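AxyAgu115A (Amphibacillus xylanus NBRC 15112, PDB 6NPS) probably acts as a family GH115 alpha-glucuronidase, releasing glucuronic acid side groups from plant xylan. Local coordinates at residues W271-N276 against R325-T330; G301-A306 against Y353-P358; E318-L323 against E357-G362. The protein carries 3 engineered substitutions. One frame throughout, in Å; residues are numbered along the deposited sequence.

Contact 1: W271-N276 against R325-T330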
ATOM      1  N   TRP A 271      21.633  33.930  24.324  1.00 57.79           N
ATOM      2  CA  TRP A 271      21.438  34.606  23.036  1.00 56.67           C
ATOM      3  C   TRP A 271      20.067  35.270  23.103  1.00 58.14           C
ATOM      4  O   TRP A 271      19.063  34.763  22.597  1.00 57.66           O
ATOM      5  CB  TRP A 271      21.557  33.619  21.886  1.00 55.80           C
ATOM      6  CG  TRP A 271      21.643  34.278  20.548  1.00 59.68           C
ATOM      7  CD1 TRP A 271      20.712  34.228  19.549  1.00 58.35           C
ATOM      8  CD2 TRP A 271      22.719  35.090  20.057  1.00 60.00           C
ATOM      9  NE1 TRP A 271      21.142  34.956  18.463  1.00 59.41           N
ATOM     10  CE2 TRP A 271      22.370  35.498  18.748  1.00 61.53           C
ATOM     11  CE3 TRP A 271      23.944  35.505  20.593  1.00 56.87           C
ATOM     12  CZ2 TRP A 271      23.198  36.310  17.974  1.00 60.52           C
ATOM     13  CZ3 TRP A 271      24.769  36.315  19.823  1.00 58.51           C
ATOM     14  CH2 TRP A 271      24.390  36.708  18.523  1.00 57.90           C
ATOM     15  N   ASN A 272      20.029  36.411  23.790  1.00 55.18           N
ATOM     16  CA  ASN A 272      18.773  37.006  24.239  1.00 58.04           C
ATOM     17  C   ASN A 272      19.046  38.468  24.579  1.00 58.33           C
ATOM     18  O   ASN A 272      19.666  38.765  25.606  1.00 57.00           O
ATOM     19  CB  ASN A 272      18.227  36.249  25.449  1.00 65.54           C
ATOM     20  CG  ASN A 272      16.795  36.623  25.776  1.00 72.03           C
ATOM     21  OD1 ASN A 272      16.471  37.804  25.927  1.00 73.51           O
ATOM     22  ND2 ASN A 272      15.927  35.616  25.888  1.00 73.95           N
ATOM     23  N   PHE A 273      18.601  39.374  23.709  1.00 61.91           N
ATOM     24  CA  PHE A 273      18.842  40.797  23.911  1.00 60.56           C
ATOM     25  C   PHE A 273      18.013  41.365  25.050  1.00 61.87           C
ATOM     26  O   PHE A 273      18.323  42.455  25.544  1.00 59.83           O
ATOM     27  CB  PHE A 273      18.545  41.564  22.622  1.00 59.05           C
ATOM     28  CG  PHE A 273      19.109  42.952  22.602  1.00 55.87           C
ATOM     29  CD1 PHE A 273      20.473  43.160  22.444  1.00 53.53           C
ATOM     30  CD2 PHE A 273      18.281  44.049  22.733  1.00 56.06           C
ATOM     31  CE1 PHE A 273      20.995  44.436  22.410  1.00 53.47           C
ATOM     32  CE2 PHE A 273      18.800  45.327  22.709  1.00 58.54           C
ATOM     33  CZ  PHE A 273      20.168  45.516  22.547  1.00 56.21           C
ATOM     34  N   ILE A 274      16.961  40.661  25.468  1.00 64.63           N
ATOM     35  CA  ILE A 274      16.150  41.121  26.592  1.00 65.60           C
ATOM     36  C   ILE A 274      16.834  40.804  27.916  1.00 66.74           C
ATOM     37  O   ILE A 274      17.031  41.690  28.759  1.00 67.55           O
ATOM     38  CB  ILE A 274      14.743  40.496  26.522  1.00 68.03           C
ATOM     39  CG1 ILE A 274      14.036  40.901  25.221  1.00 69.07           C
ATOM     40  CG2 ILE A 274      13.899  40.875  27.743  1.00 68.29           C
ATOM     41  CD1 ILE A 274      13.165  39.797  24.642  1.00 69.07           C
ATOM     42  N   THR A 275      17.187  39.531  28.136  1.00 65.75           N
ATOM     43  CA  THR A 275      17.721  39.135  29.439  1.00 72.25           C
ATOM     44  C   THR A 275      19.235  39.285  29.536  1.00 67.17           C
ATOM     45  O   THR A 275      19.764  39.353  30.647  1.00 63.20           O
ATOM     46  CB  THR A 275      17.328  37.680  29.766  1.00 74.26           C
ATOM     47  OG1 THR A 275      17.974  36.793  28.845  1.00 69.06           O
ATOM     48  CG2 THR A 275      15.808  37.478  29.669  1.00 74.86           C
ATOM     49  N   ASN A 276      19.942  39.334  28.409  1.00 63.71           N
ATOM     50  CA  ASN A 276      21.395  39.491  28.394  1.00 58.17           C
ATOM     51  C   ASN A 276      21.750  40.667  27.473  1.00 58.81           C
ATOM     52  O   ASN A 276      22.524  40.551  26.525  1.00 58.31           O
ATOM     53  CB  ASN A 276      22.059  38.164  27.976  1.00 54.03           C
ATOM     54  CG  ASN A 276      23.572  38.268  27.826  1.00 51.76           C
ATOM     55  OD1 ASN A 276      24.230  39.027  28.538  1.00 52.24           O
ATOM     56  ND2 ASN A 276      24.129  37.512  26.878  1.00 47.38           N
ATOM     57  N   ARG A 325      13.391  46.571  16.486  1.00 61.96           N
ATOM     58  CA  ARG A 325      13.617  48.010  16.504  1.00 63.17           C
ATOM     59  C   ARG A 325      14.690  48.382  17.517  1.00 67.45           C
ATOM     60  O   ARG A 325      15.469  49.319  17.293  1.00 64.40           O
ATOM     61  CB  ARG A 325      12.311  48.739  16.806  1.00 71.66           C
ATOM     62  CG  ARG A 325      12.221  50.129  16.178  1.00 81.79           C
ATOM     63  CD  ARG A 325      10.881  50.792  16.468  1.00 89.27           C
ATOM     64  NE  ARG A 325       9.751  50.064  15.883  1.00 90.81           N
ATOM     65  CZ  ARG A 325       9.271  50.271  14.657  1.00 89.84           C
ATOM     66  NH1 ARG A 325       9.826  51.181  13.861  1.00 89.70           N
ATOM     67  NH2 ARG A 325       8.231  49.567  14.228  1.00 86.93           N
ATOM     68  N   ASP A 326      14.719  47.663  18.651  1.00 71.55           N
ATOM     69  CA  ASP A 326      15.653  47.980  19.723  1.00 73.08           C
ATOM     70  C   ASP A 326      17.046  47.520  19.350  1.00 59.42           C
ATOM     71  O   ASP A 326      18.027  48.260  19.494  1.00 59.90           O
ATOM     72  CB  ASP A 326      15.194  47.335  21.046  1.00 85.82           C
ATOM     73  CG  ASP A 326      15.756  48.060  22.283  1.00 98.01           C
ATOM     74  OD1 ASP A 326      15.420  47.677  23.434  1.00101.76           O
ATOM     75  OD2 ASP A 326      16.537  49.021  22.107  1.00100.46           O
ATOM     76  N   VAL A 327      17.162  46.282  18.896  1.00 55.72           N
ATOM     77  CA  VAL A 327      18.446  45.765  18.450  1.00 59.54           C
ATOM     78  C   VAL A 327      19.083  46.708  17.426  1.00 59.33           C
ATOM     79  O   VAL A 327      20.198  47.214  17.627  1.00 55.70           O
ATOM     80  CB  VAL A 327      18.262  44.343  17.899  1.00 63.06           C
ATOM     81  CG1 VAL A 327      19.491  43.885  17.179  1.00 60.85           C
ATOM     82  CG2 VAL A 327      17.878  43.375  19.041  1.00 63.41           C
ATOM     83  N   ILE A 328      18.349  47.009  16.343  1.00 58.06           N
ATOM     84  CA  ILE A 328      18.913  47.787  15.234  1.00 55.33           C
ATOM     85  C   ILE A 328      19.398  49.151  15.710  1.00 54.51           C
ATOM     86  O   ILE A 328      20.488  49.615  15.337  1.00 55.58           O
ATOM     87  CB  ILE A 328      17.886  47.915  14.084  1.00 53.80           C
ATOM     88  CG1 ILE A 328      17.781  46.588  13.344  1.00 51.42           C
ATOM     89  CG2 ILE A 328      18.318  49.024  13.154  1.00 56.70           C
ATOM     90  CD1 ILE A 328      16.556  46.398  12.381  1.00 50.93           C
ATOM     91  N   GLN A 329      18.610  49.825  16.545  1.00 60.09           N
ATOM     92  CA  GLN A 329      19.067  51.103  17.077  1.00 63.84           C
ATOM     93  C   GLN A 329      20.402  50.956  17.802  1.00 62.63           C
ATOM     94  O   GLN A 329      21.277  51.830  17.694  1.00 62.43           O
ATOM     95  CB  GLN A 329      18.010  51.682  18.014  1.00 75.07           C
ATOM     96  CG  GLN A 329      17.067  52.666  17.357  1.00 77.65           C
ATOM     97  CD  GLN A 329      16.666  53.776  18.295  1.00 79.66           C
ATOM     98  OE1 GLN A 329      16.558  54.939  17.899  1.00 81.74           O
ATOM     99  NE2 GLN A 329      16.448  53.423  19.556  1.00 78.28           N
ATOM    100  N   THR A 330      20.571  49.860  18.551  1.00 62.70           N
ATOM    101  CA  THR A 330      21.821  49.608  19.272  1.00 67.30           C
ATOM    102  C   THR A 330      22.971  49.336  18.303  1.00 58.51           C
ATOM    103  O   THR A 330      24.068  49.891  18.445  1.00 56.71           O
ATOM    104  CB  THR A 330      21.651  48.412  20.228  1.00 70.02           C
ATOM    105  OG1 THR A 330      20.563  48.643  21.136  1.00 73.53           O
ATOM    106  CG2 THR A 330      22.922  48.177  21.023  1.00 68.72           C
TER
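Phe273 and Val327 mark the closest approach of the two backbones, their CA atoms 7.4 Å apart, where an irregular turn faces a full turn of helix 317-338. Residues 273-275 have helical backbone angles without regular helical bonding, and Asn272 organises them. Its OD1 accepts Thr275 N at 2.9 Å, an Asx motif, while its backbone O receives Asn276 N. The contact itself belongs to Phe273. With CG anti to the backbone N (chi1 -164°), its ring reaches the helix between Asp326, Val327 and Thr330. Val327 CG2 lies over one ring face in a CH-pi contact, 4.0 Å from the centroid of the Phe273 ring and 24° off its normal; a beta-branched valine offers such a methyl close to the helix surface. Asp326 comes to the ring edge, CG 4.1 Å from Phe273 CE2, with carboxylate and ring planes 83° apart. Its OD1 makes a salt bridge with Arg277, at the start of helix 277-291. Thr330 OG1 meets Phe273 CZ obliquely at 3.5 Å, yet its polar partner is Asp326 O, 3.0 Å away, which also accepts Thr330 N from the other face of the carbonyl plane. Threonine can therefore satisfy its hydroxyl within the helix while standing beside an aromatic ring. Were Phe273 an alanine, Val327 CG2 would probably lose the ring face it rests on, opening a gap between turn and helix. The geometry suits the outer layer of a TIM barrel, where the turn leading into helix 277-291 packs on helix 317-338.

Contact 2: G301-A306 against Y353-P358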
ATOM      1  N   GLY A 301      20.135  43.381  12.700  1.00 41.54           N
ATOM      2  CA  GLY A 301      19.008  42.567  13.108  1.00 49.95           C
ATOM      3  C   GLY A 301      19.433  41.479  14.086  1.00 51.63           C
ATOM      4  O   GLY A 301      20.567  41.461  14.567  1.00 46.67           O
ATOM      5  N   MET A 302      18.511  40.532  14.349  1.00 51.89           N
ATOM      6  CA  MET A 302      18.830  39.402  15.223  1.00 58.03           C
ATOM      7  C   MET A 302      17.851  38.231  15.143  1.00 65.37           C
ATOM      8  O   MET A 302      16.712  38.342  15.613  1.00 68.60           O
ATOM      9  CB  MET A 302      18.904  39.878  16.672  1.00 60.43           C
ATOM     10  CG  MET A 302      19.699  38.953  17.569  1.00 62.67           C
ATOM     11  SD  MET A 302      19.350  39.303  19.304  1.00 62.49           S
ATOM     12  CE  MET A 302      20.225  37.948  20.122  1.00 63.79           C
ATOM     13  N   ARG A 303      18.337  37.092  14.653  1.00 66.87           N
ATOM     14  CA  ARG A 303      17.550  35.864  14.569  1.00 73.24           C
ATOM     15  C   ARG A 303      18.182  34.828  15.507  1.00 78.68           C
ATOM     16  O   ARG A 303      19.326  34.995  15.928  1.00 79.10           O
ATOM     17  CB  ARG A 303      17.520  35.337  13.135  1.00 66.17           C
ATOM     18  CG  ARG A 303      16.452  35.975  12.261  1.00 67.57           C
ATOM     19  CD  ARG A 303      16.312  35.242  10.937  1.00 66.19           C
ATOM     20  NE  ARG A 303      15.470  34.056  11.056  1.00 71.33           N
ATOM     21  CZ  ARG A 303      15.895  32.814  10.846  1.00 66.72           C
ATOM     22  NH1 ARG A 303      17.157  32.593  10.504  1.00 63.42           N
ATOM     23  NH2 ARG A 303      15.060  31.793  10.977  1.00 62.71           N
ATOM     24  N   GLY A 304      17.449  33.765  15.837  1.00 83.18           N
ATOM     25  CA  GLY A 304      17.969  32.748  16.724  1.00 82.97           C
ATOM     26  C   GLY A 304      19.174  32.041  16.131  1.00 85.00           C
ATOM     27  O   GLY A 304      19.482  32.135  14.935  1.00 78.49           O
ATOM     28  N   GLU A 305      19.868  31.310  17.002  1.00 85.63           N
ATOM     29  CA  GLU A 305      21.084  30.607  16.612  1.00 84.12           C
ATOM     30  C   GLU A 305      20.769  29.363  15.793  1.00 79.40           C
ATOM     31  O   GLU A 305      19.811  28.632  16.079  1.00 77.11           O
ATOM     32  CB  GLU A 305      21.889  30.223  17.848  1.00 87.73           C
ATOM     33  CG  GLU A 305      22.553  31.398  18.514  1.00 87.98           C
ATOM     34  CD  GLU A 305      23.392  30.975  19.691  1.00 89.15           C
ATOM     35  OE1 GLU A 305      22.960  30.060  20.433  1.00 91.57           O
ATOM     36  OE2 GLU A 305      24.490  31.540  19.861  1.00 86.56           O
ATOM     37  N   ALA A 306      21.604  29.122  14.778  1.00 77.38           N
ATOM     38  CA  ALA A 306      21.446  28.000  13.855  1.00 77.30           C
ATOM     39  C   ALA A 306      20.073  28.033  13.180  1.00 84.46           C
ATOM     40  O   ALA A 306      19.308  27.063  13.230  1.00 85.85           O
ATOM     41  CB  ALA A 306      21.686  26.662  14.564  1.00 75.64           C
ATOM     42  N   TYR A 353      14.298  37.558   6.059  1.00 61.09           N
ATOM     43  CA  TYR A 353      14.331  36.113   5.815  1.00 57.97           C
ATOM     44  C   TYR A 353      13.289  35.400   6.670  1.00 56.78           C
ATOM     45  O   TYR A 353      13.236  35.613   7.884  1.00 48.68           O
ATOM     46  CB  TYR A 353      15.725  35.528   6.103  1.00 51.16           C
ATOM     47  CG  TYR A 353      15.886  34.034   5.797  1.00 45.86           C
ATOM     48  CD1 TYR A 353      15.754  33.544   4.484  1.00 44.80           C
ATOM     49  CD2 TYR A 353      16.148  33.115   6.812  1.00 47.51           C
ATOM     50  CE1 TYR A 353      15.893  32.195   4.202  1.00 46.65           C
ATOM     51  CE2 TYR A 353      16.303  31.757   6.550  1.00 48.34           C
ATOM     52  CZ  TYR A 353      16.167  31.294   5.230  1.00 49.79           C
ATOM     53  OH  TYR A 353      16.298  29.947   4.929  1.00 46.80           O
ATOM     54  N   LYS A 354      12.489  34.528   6.020  1.00 59.19           N
ATOM     55  CA  LYS A 354      11.426  33.715   6.618  1.00 56.71           C
ATOM     56  C   LYS A 354      10.485  34.542   7.487  1.00 54.57           C
ATOM     57  O   LYS A 354       9.813  35.454   6.989  1.00 52.35           O
ATOM     58  CB  LYS A 354      12.015  32.560   7.437  1.00 62.80           C
ATOM     59  CG  LYS A 354      12.341  31.319   6.609  1.00 68.71           C
ATOM     60  CD  LYS A 354      13.391  30.484   7.311  1.00 77.84           C
ATOM     61  CE  LYS A 354      13.356  29.040   6.861  1.00 82.49           C
ATOM     62  NZ  LYS A 354      12.270  28.301   7.565  1.00 87.07           N
ATOM     63  N   GLU A 355      10.447  34.246   8.797  1.00 54.62           N
ATOM     64  CA  GLU A 355       9.508  34.915   9.683  1.00 56.81           C
ATOM     65  C   GLU A 355       9.745  36.417   9.781  1.00 57.22           C
ATOM     66  O   GLU A 355       8.873  37.130  10.288  1.00 58.45           O
ATOM     67  CB  GLU A 355       9.572  34.274  11.087  1.00 57.51           C
ATOM     68  CG  GLU A 355      10.740  34.761  11.960  1.00 58.87           C
ATOM     69  CD  GLU A 355      12.036  33.959  11.736  1.00 64.09           C
ATOM     70  OE1 GLU A 355      12.006  32.925  11.011  1.00 58.93           O
ATOM     71  OE2 GLU A 355      13.090  34.370  12.285  1.00 65.49           O
ATOM     72  N   VAL A 356      10.897  36.917   9.319  1.00 57.54           N
ATOM     73  CA  VAL A 356      11.204  38.340   9.484  1.00 62.55           C
ATOM     74  C   VAL A 356      10.390  39.204   8.510  1.00 57.98           C
ATOM     75  O   VAL A 356      10.037  40.351   8.838  1.00 54.31           O
ATOM     76  CB  VAL A 356      12.722  38.602   9.330  1.00 66.21           C
ATOM     77  CG1 VAL A 356      13.041  40.074   9.669  1.00 62.51           C
ATOM     78  CG2 VAL A 356      13.549  37.647  10.209  1.00 69.94           C
ATOM     79  N   GLU A 357      10.101  38.692   7.300  1.00 52.90           N
ATOM     80  CA  GLU A 357       9.268  39.426   6.338  1.00 50.60           C
ATOM     81  C   GLU A 357       7.940  39.890   6.940  1.00 53.47           C
ATOM     82  O   GLU A 357       7.599  41.074   6.773  1.00 55.24           O
ATOM     83  CB  GLU A 357       9.047  38.578   5.067  1.00 55.60           C
ATOM     84  CG  GLU A 357       8.509  39.361   3.844  1.00 60.42           C
ATOM     85  CD  GLU A 357       8.225  38.477   2.603  1.00 67.55           C
ATOM     86  OE1 GLU A 357       7.348  37.582   2.694  1.00 66.87           O
ATOM     87  OE2 GLU A 357       8.864  38.692   1.533  1.00 64.82           O
ATOM     88  N   PRO A 358       7.165  39.056   7.658  1.00 57.06           N
ATOM     89  CA  PRO A 358       6.040  39.617   8.437  1.00 58.71           C
ATOM     90  C   PRO A 358       6.456  40.686   9.450  1.00 58.70           C
ATOM     91  O   PRO A 358       5.654  41.569   9.771  1.00 54.16           O
ATOM     92  CB  PRO A 358       5.443  38.381   9.128  1.00 58.49           C
ATOM     93  CG  PRO A 358       5.767  37.244   8.202  1.00 58.52           C
ATOM     94  CD  PRO A 358       7.132  37.573   7.647  1.00 59.50           C
TER
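Arg303 NE donates to Glu355 OE2 at 2.7 Å, with an N-H...O angle of 161°. Arg303 NH2 reaches the other oxygen, Glu355 OE1, at a longer 3.3 Å, on the syn lone pair of that oxygen, so a side-on, two-nitrogen salt bridge joins the side chains. Both acceptors lie near the guanidinium plane, although the carboxylate plane is turned 40° from it. Glu355 bends to make this possible: CG sits between the backbone N and the carbonyl carbon (chi1 81°), and the chain folds again at the next bond. Arginine suits the site because each part of it finds a partner. Its aliphatic shaft rests on Val356, with CD 3.7 Å from Val356 CG2. Tyr353 CD2 lies over one guanidinium face, and Arg303 NH1 approaches the edge of that ring, 3.9 Å from Tyr353 CD2. NH1 also forms a salt bridge with Asp307, so the buried guanidinium pairs with two carboxylates. Tyr353 itself stacks on His246 and directs OH to Asn386 and a bound glycerol. The type II' turn from Tyr353 to Val356, closed by Val356 N to Tyr353 O, sets these residues around the arginine. In the barrel, residues 301-306 leave strand 298-300 and residues 353-358 follow the adjacent parallel strand 348-351. Helix 317-338 connects the two strands and packs Leu324 against Val356.

Contact 3: E318-L323 against E357-G362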
ATOM      1  N   GLU A 318       3.870  42.229  17.713  1.00 75.95           N
ATOM      2  CA  GLU A 318       4.423  43.501  18.167  1.00 78.86           C
ATOM      3  C   GLU A 318       5.673  43.295  19.015  1.00 84.08           C
ATOM      4  O   GLU A 318       6.578  44.135  18.986  1.00 85.20           O
ATOM      5  CB  GLU A 318       3.378  44.303  18.940  1.00 80.49           C
ATOM      6  CG  GLU A 318       2.859  43.593  20.156  1.00 89.08           C
ATOM      7  CD  GLU A 318       2.484  44.549  21.275  1.00 96.45           C
ATOM      8  OE1 GLU A 318       2.694  45.769  21.102  1.00 97.21           O
ATOM      9  OE2 GLU A 318       2.001  44.076  22.331  1.00 98.40           O
ATOM     10  N   ASP A 319       5.761  42.183  19.753  1.00 82.79           N
ATOM     11  CA  ASP A 319       6.961  41.926  20.545  1.00 83.98           C
ATOM     12  C   ASP A 319       8.158  41.648  19.645  1.00 67.90           C
ATOM     13  O   ASP A 319       9.224  42.248  19.812  1.00 64.41           O
ATOM     14  CB  ASP A 319       6.722  40.766  21.519  1.00 98.13           C
ATOM     15  CG  ASP A 319       5.766  41.140  22.660  1.00110.31           C
ATOM     16  OD1 ASP A 319       4.876  41.996  22.450  1.00114.90           O
ATOM     17  OD2 ASP A 319       5.902  40.578  23.770  1.00113.57           O
ATOM     18  N   ASN A 320       7.940  40.852  18.608  1.00 61.85           N
ATOM     19  CA  ASN A 320       9.003  40.555  17.667  1.00 67.01           C
ATOM     20  C   ASN A 320       9.468  41.853  17.011  1.00 66.93           C
ATOM     21  O   ASN A 320      10.661  42.045  16.778  1.00 71.89           O
ATOM     22  CB  ASN A 320       8.525  39.564  16.606  1.00 66.90           C
ATOM     23  CG  ASN A 320       8.757  38.121  17.008  1.00 65.82           C
ATOM     24  OD1 ASN A 320       9.893  37.649  17.038  1.00 61.79           O
ATOM     25  ND2 ASN A 320       7.679  37.413  17.321  1.00 65.83           N
ATOM     26  N   ILE A 321       8.522  42.743  16.714  1.00 61.96           N
ATOM     27  CA  ILE A 321       8.851  44.015  16.081  1.00 65.60           C
ATOM     28  C   ILE A 321       9.458  44.993  17.090  1.00 64.43           C
ATOM     29  O   ILE A 321      10.397  45.722  16.767  1.00 65.46           O
ATOM     30  CB  ILE A 321       7.600  44.585  15.387  1.00 67.59           C
ATOM     31  CG1 ILE A 321       7.234  43.713  14.184  1.00 68.33           C
ATOM     32  CG2 ILE A 321       7.807  46.049  14.961  1.00 66.14           C
ATOM     33  CD1 ILE A 321       5.840  43.950  13.688  1.00 71.39           C
ATOM     34  N   ASN A 322       8.955  45.006  18.327  1.00 61.57           N
ATOM     35  CA  ASN A 322       9.544  45.855  19.365  1.00 70.82           C
ATOM     36  C   ASN A 322      11.003  45.490  19.635  1.00 72.37           C
ATOM     37  O   ASN A 322      11.825  46.364  19.964  1.00 71.02           O
ATOM     38  CB  ASN A 322       8.730  45.748  20.667  1.00 68.27           C
ATOM     39  CG  ASN A 322       7.389  46.475  20.590  1.00 71.16           C
ATOM     40  OD1 ASN A 322       7.202  47.379  19.772  1.00 71.71           O
ATOM     41  ND2 ASN A 322       6.444  46.076  21.446  1.00 71.06           N
ATOM     42  N   LEU A 323      11.338  44.206  19.524  1.00 69.30           N
ATOM     43  CA  LEU A 323      12.708  43.771  19.760  1.00 72.01           C
ATOM     44  C   LEU A 323      13.636  44.221  18.629  1.00 67.60           C
ATOM     45  O   LEU A 323      14.657  44.873  18.879  1.00 65.79           O
ATOM     46  CB  LEU A 323      12.733  42.250  19.938  1.00 74.40           C
ATOM     47  CG  LEU A 323      14.087  41.591  20.204  1.00 75.00           C
ATOM     48  CD1 LEU A 323      14.464  41.692  21.694  1.00 73.17           C
ATOM     49  CD2 LEU A 323      14.078  40.141  19.678  1.00 71.68           C
ATOM     50  N   GLU A 357      10.101  38.692   7.300  1.00 52.90           N
ATOM     51  CA  GLU A 357       9.268  39.426   6.338  1.00 50.60           C
ATOM     52  C   GLU A 357       7.940  39.890   6.940  1.00 53.47           C
ATOM     53  O   GLU A 357       7.599  41.074   6.773  1.00 55.24           O
ATOM     54  CB  GLU A 357       9.047  38.578   5.067  1.00 55.60           C
ATOM     55  CG  GLU A 357       8.509  39.361   3.844  1.00 60.42           C
ATOM     56  CD  GLU A 357       8.225  38.477   2.603  1.00 67.55           C
ATOM     57  OE1 GLU A 357       7.348  37.582   2.694  1.00 66.87           O
ATOM     58  OE2 GLU A 357       8.864  38.692   1.533  1.00 64.82           O
ATOM     59  N   PRO A 358       7.165  39.056   7.658  1.00 57.06           N
ATOM     60  CA  PRO A 358       6.040  39.617   8.437  1.00 58.71           C
ATOM     61  C   PRO A 358       6.456  40.686   9.450  1.00 58.70           C
ATOM     62  O   PRO A 358       5.654  41.569   9.771  1.00 54.16           O
ATOM     63  CB  PRO A 358       5.443  38.381   9.128  1.00 58.49           C
ATOM     64  CG  PRO A 358       5.767  37.244   8.202  1.00 58.52           C
ATOM     65  CD  PRO A 358       7.132  37.573   7.647  1.00 59.50           C
ATOM     66  N   PHE A 359       7.683  40.632   9.972  1.00 63.03           N
ATOM     67  CA  PHE A 359       8.104  41.642  10.942  1.00 63.83           C
ATOM     68  C   PHE A 359       8.312  42.984  10.262  1.00 64.48           C
ATOM     69  O   PHE A 359       8.090  44.037  10.876  1.00 62.90           O
ATOM     70  CB  PHE A 359       9.388  41.205  11.656  1.00 63.72           C
ATOM     71  CG  PHE A 359       9.261  39.912  12.444  1.00 67.78           C
ATOM     72  CD1 PHE A 359       8.018  39.396  12.791  1.00 66.91           C
ATOM     73  CD2 PHE A 359      10.398  39.228  12.856  1.00 68.61           C
ATOM     74  CE1 PHE A 359       7.912  38.216  13.522  1.00 67.72           C
ATOM     75  CE2 PHE A 359      10.297  38.051  13.589  1.00 67.95           C
ATOM     76  CZ  PHE A 359       9.052  37.543  13.919  1.00 67.52           C
ATOM     77  N   PHE A 360       8.697  42.958   8.983  1.00 65.11           N
ATOM     78  CA  PHE A 360       9.030  44.190   8.271  1.00 63.83           C
ATOM     79  C   PHE A 360       7.775  45.013   7.986  1.00 62.45           C
ATOM     80  O   PHE A 360       7.709  46.208   8.313  1.00 57.52           O
ATOM     81  CB  PHE A 360       9.786  43.837   6.978  1.00 63.44           C
ATOM     82  CG  PHE A 360      10.113  45.032   6.104  1.00 62.68           C
ATOM     83  CD1 PHE A 360      10.961  46.036   6.556  1.00 59.24           C
ATOM     84  CD2 PHE A 360       9.569  45.143   4.829  1.00 60.76           C
ATOM     85  CE1 PHE A 360      11.265  47.127   5.747  1.00 58.19           C
ATOM     86  CE2 PHE A 360       9.862  46.226   4.018  1.00 55.25           C
ATOM     87  CZ  PHE A 360      10.709  47.220   4.471  1.00 56.71           C
ATOM     88  N   TYR A 361       6.749  44.373   7.419  1.00 66.86           N
ATOM     89  CA  TYR A 361       5.553  45.092   6.983  1.00 73.10           C
ATOM     90  C   TYR A 361       4.621  45.429   8.153  1.00 86.75           C
ATOM     91  O   TYR A 361       4.226  46.591   8.321  1.00 94.93           O
ATOM     92  CB  TYR A 361       4.832  44.265   5.925  1.00 64.46           C
ATOM     93  CG  TYR A 361       5.640  44.042   4.659  1.00 62.07           C
ATOM     94  CD1 TYR A 361       6.021  45.112   3.849  1.00 59.15           C
ATOM     95  CD2 TYR A 361       5.988  42.753   4.246  1.00 63.55           C
ATOM     96  CE1 TYR A 361       6.743  44.913   2.686  1.00 57.02           C
ATOM     97  CE2 TYR A 361       6.709  42.539   3.070  1.00 61.26           C
ATOM     98  CZ  TYR A 361       7.081  43.627   2.296  1.00 60.38           C
ATOM     99  OH  TYR A 361       7.801  43.405   1.138  1.00 59.34           O
ATOM    100  N   GLY A 362       4.277  44.432   8.979  1.00 87.43           N
ATOM    101  CA  GLY A 362       3.354  44.604  10.097  1.00 87.04           C
ATOM    102  C   GLY A 362       1.930  44.174   9.786  1.00 85.85           C
ATOM    103  O   GLY A 362       1.728  43.203   9.049  1.00 84.67           O
TER
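In the outer layer of the TIM barrel, Asn320 and Ile321 of helix 317-338 pack against Phe359 and Gly362 around the short helix 356-361, which follows strand 348-351. The helices come very near each other, with only 5.7 Å between the CA atoms of Ile321 and Phe359. Phe359 makes the largest single share of the contact: CG, anti to the carbonyl carbon (chi1 -61°), sends its ring across the neighbouring helix, where Leu317 and Leu324 also touch it. Asn320 CB lies over one face of that ring, 3.6 Å from the centroid of Phe359, in a CH-pi contact. The amide stands above the ring plane but outside the rim, past CZ, its own plane turned only 16° from that of the ring; the spacing of Asn320 CG and Phe359 CZ is too short to be trusted. Asparagine suits the place because its CB can rest on the ring while ND2 donates to the backbone O of Thr316, one turn earlier. Ile321 fills the space beside the other backbone: its CG1 stands 3.4 Å from Phe359 O and 4.2 Å from Phe359 CB. Where helix 356-361 ends, Gly362 turns to positive phi (98°). A side chain at these backbone angles would press on the carbonyl O of Tyr361, which calls for glycine whatever Ile321 does. Its bare CA is met by the end of the isoleucine, Ile321 CD1 lying 4.4 Å from Gly362 CA.

Helix 317-338 ties contacts 1 and 3 together: its 318-323 turn serves contact 3 and the next, 325-330, serves contact 1, with centres about 14 Å apart. Ile274 CG1 meets Leu323 CD1 at 3.6 Å. Contacts 2 and 3, centres about 10 Å apart, share Glu357 and Pro358 on helix 356-361. Contact 1 joins contact 2, centres about 13 Å apart, through a probable hydrogen bond of 3.1 Å from Trp271 NE1 to Arg303 O. Contact 2 follows on two barrel strands, and a glycerol, probably from the crystallisation liquor, lies about 3 Å from the Tyr353 side chain between nearest atoms. TIM-barrel active sites lie at the strands' C-terminal ends, so it may mark a pocket there.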